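Local structure of carbonic anhydrase (Sordaria macrospora, 4O1K) at residues A[141-146]-A[166-171]. The protein catalyses the reversible hydration of carbon dioxide to bicarbonate, as a zinc-dependent, tetrameric carbonic anhydrase of the beta class. Sequence-based numbering, arbitrary orientation.
Sequences YRLHEK and VYEQCR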
loop_
_atom_site.group_PDB
_atom_site.type_symbol
_atom_site.label_atom_id
_atom_site.label_comp_id
_atom_site.label_asym_id
_atom_site.label_seq_id
_atom_site.Cartn_x
_atom_site.Cartn_y
_atom_site.Cartn_z
ATOM N N TYR A 141 -18.221 9.317 5.291
ATOM C CA TYR A 141 -19.676 9.568 5.203
ATOM C C TYR A 141 -20.459 8.613 6.093
ATOM O O TYR A 141 -21.317 9.039 6.873
ATOM C CB TYR A 141 -20.195 9.435 3.761
ATOM C CG TYR A 141 -21.596 10.006 3.558
ATOM C CD1 TYR A 141 -21.788 11.224 2.906
ATOM C CD2 TYR A 141 -22.721 9.351 4.049
ATOM C CE1 TYR A 141 -23.068 11.763 2.731
ATOM C CE2 TYR A 141 -24.001 9.890 3.887
ATOM C CZ TYR A 141 -24.163 11.093 3.223
ATOM O OH TYR A 141 -25.441 11.621 3.061
ATOM N N ARG A 142 -20.184 7.318 5.958
ATOM C CA ARG A 142 -20.930 6.321 6.710
ATOM C C ARG A 142 -20.743 6.498 8.220
ATOM O O ARG A 142 -21.660 6.238 8.982
ATOM C CB ARG A 142 -20.549 4.907 6.242
ATOM C CG ARG A 142 -20.945 4.637 4.791
ATOM C CD ARG A 142 -20.521 3.240 4.300
ATOM N NE ARG A 142 -20.881 3.063 2.897
ATOM C CZ ARG A 142 -20.010 2.945 1.905
ATOM N NH1 ARG A 142 -18.694 2.937 2.142
ATOM N NH2 ARG A 142 -20.457 2.808 0.661
ATOM N N LEU A 143 -19.583 7.004 8.644
ATOM C CA LEU A 143 -19.311 7.216 10.062
ATOM C C LEU A 143 -20.170 8.332 10.651
ATOM O O LEU A 143 -20.299 8.451 11.873
ATOM C CB LEU A 143 -17.834 7.560 10.280
ATOM C CG LEU A 143 -16.888 6.367 10.431
ATOM C CD1 LEU A 143 -15.452 6.790 10.345
ATOM C CD2 LEU A 143 -17.136 5.673 11.749
ATOM N N HIS A 144 -20.737 9.160 9.782
ATOM C CA HIS A 144 -21.512 10.308 10.213
ATOM C C HIS A 144 -22.793 10.361 9.405
ATOM O O HIS A 144 -23.332 11.431 9.125
ATOM C CB HIS A 144 -20.689 11.576 9.995
ATOM C CG HIS A 144 -19.412 11.594 10.769
ATOM N ND1 HIS A 144 -19.343 12.020 12.077
ATOM C CD2 HIS A 144 -18.157 11.219 10.423
ATOM C CE1 HIS A 144 -18.096 11.913 12.506
ATOM N NE2 HIS A 144 -17.355 11.441 11.517
ATOM N N GLU A 145 -23.295 9.181 9.056
ATOM C CA GLU A 145 -24.367 9.071 8.083
ATOM C C GLU A 145 -25.627 9.814 8.519
ATOM O O GLU A 145 -26.279 10.489 7.706
ATOM C CB GLU A 145 -24.706 7.606 7.906
ATOM C CG GLU A 145 -25.415 7.324 6.633
ATOM C CD GLU A 145 -25.674 5.857 6.466
ATOM O OE1 GLU A 145 -24.812 5.053 6.886
ATOM O OE2 GLU A 145 -26.737 5.519 5.921
ATOM N N LYS A 146 -25.957 9.672 9.802
ATOM C CA LYS A 146 -27.140 10.294 10.386
ATOM C C LYS A 146 -27.080 11.810 10.271
ATOM O O LYS A 146 -28.056 12.439 9.861
ATOM C CB LYS A 146 -27.244 9.927 11.859
ATOM C CG LYS A 146 -27.944 8.628 12.156
ATOM C CD LYS A 146 -28.058 8.509 13.670
ATOM C CE LYS A 146 -29.132 7.532 14.096
ATOM N NZ LYS A 146 -29.532 7.806 15.519
ATOM N N VAL A 166 -11.708 16.112 7.179
ATOM C CA VAL A 166 -10.544 16.661 7.896
ATOM C C VAL A 166 -10.471 16.119 9.338
ATOM O O VAL A 166 -9.416 15.638 9.771
ATOM C CB VAL A 166 -10.570 18.167 7.939
ATOM C CG1 VAL A 166 -9.436 18.681 8.883
ATOM C CG2 VAL A 166 -10.312 18.703 6.532
ATOM N N TYR A 167 -11.590 16.182 10.066
ATOM C CA TYR A 167 -11.623 15.671 11.460
ATOM C C TYR A 167 -11.185 14.187 11.559
ATOM O O TYR A 167 -10.342 13.828 12.393
ATOM C CB TYR A 167 -13.031 15.889 12.052
ATOM C CG TYR A 167 -13.319 15.123 13.325
ATOM C CD1 TYR A 167 -12.952 15.625 14.570
ATOM C CD2 TYR A 167 -13.973 13.912 13.276
ATOM C CE1 TYR A 167 -13.237 14.911 15.734
ATOM C CE2 TYR A 167 -14.256 13.199 14.410
ATOM C CZ TYR A 167 -13.889 13.702 15.634
ATOM O OH TYR A 167 -14.189 12.961 16.755
ATOM N N GLU A 168 -11.749 13.331 10.706
ATOM C CA GLU A 168 -11.410 11.901 10.710
ATOM C C GLU A 168 -9.953 11.640 10.348
ATOM O O GLU A 168 -9.325 10.743 10.944
ATOM C CB GLU A 168 -12.337 11.078 9.806
ATOM C CG GLU A 168 -13.770 10.937 10.318
ATOM C CD GLU A 168 -13.865 10.264 11.703
ATOM O OE1 GLU A 168 -12.921 9.555 12.122
ATOM O OE2 GLU A 168 -14.902 10.434 12.371
ATOM N N GLN A 169 -9.399 12.404 9.395
ATOM C CA GLN A 169 -7.983 12.214 9.046
ATOM C C GLN A 169 -7.081 12.694 10.178
ATOM O O GLN A 169 -6.006 12.116 10.435
ATOM C CB GLN A 169 -7.598 12.862 7.700
ATOM C CG GLN A 169 -8.475 12.433 6.490
ATOM C CD GLN A 169 -8.744 10.939 6.420
ATOM O OE1 GLN A 169 -7.821 10.132 6.522
ATOM N NE2 GLN A 169 -10.020 10.562 6.241
ATOM N N CYS A 170 -7.517 13.735 10.886
ATOM C CA CYS A 170 -6.816 14.105 12.123
ATOM C C CYS A 170 -6.830 12.958 13.167
ATOM O O CYS A 170 -5.800 12.660 13.796
ATOM C CB CYS A 170 -7.462 15.326 12.741
ATOM S SG CYS A 170 -7.084 16.831 11.825
ATOM N N ARG A 171 -8.004 12.369 13.386
ATOM C CA ARG A 171 -8.080 11.198 14.260
ATOM C C ARG A 171 -7.076 10.139 13.806
ATOM O O ARG A 171 -6.377 9.559 14.636
ATOM C CB ARG A 171 -9.500 10.607 14.291
ATOM C CG ARG A 171 -10.538 11.483 15.010
ATOM C CD ARG A 171 -11.852 10.702 15.211
ATOM N NE ARG A 171 -11.659 9.512 16.044
ATOM C CZ ARG A 171 -11.684 8.257 15.591
ATOM N NH1 ARG A 171 -11.917 8.010 14.305
ATOM N NH2 ARG A 171 -11.494 7.239 16.425
#
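A histidine-carboxylate hydrogen bond ties the turn between helices 130-143 and 145-150 to the long helix 154-174 in this beta-carbonic anhydrase fold, with His144 and Glu168 reaching toward each other from their two backbones. His144 NE2 donates to Glu168 OE2 at 2.8 Å, with an N-H...O angle of 150°. The oxygen accepts through its anti lone pair and lies slightly out of the imidazole plane; ring and carboxylate planes are turned 46° against each other. The Glu168 chain bends at its second torsion (chi2 -59°), and its CG lies at the edge of the imidazole, 3.8 Å from His144 NE2.

The other carboxylate oxygen is engaged within its own helix: Arg171 NH1, one turn on, makes a salt bridge to Glu168 OE1 at 2.9 Å, along the syn lone pair and nearly in the guanidinium plane. With each oxygen gripped by a different donor, the two bonds restrict the rotation of this buried carboxylate, and the nearby arginine would be expected to favour its charged form.

Apolar contacts flank the polar pair. Val140 packs on Glu168, and Leu164 on His144. Leu143 meets its counterpart Leu143 of the second subunit, placing the turn beside a subunit interface. His144 occupies the N-cap position just before helix 145-150, and its ring ties this helix start to helix 154-174. Beyond the hydrogen bond, the imidazole edge approaches a tyrosine, His144 CE1 standing 4.5 Å from Tyr167 CE2, while Leu143 CD1 rests 4.1 Å from Glu168 CD.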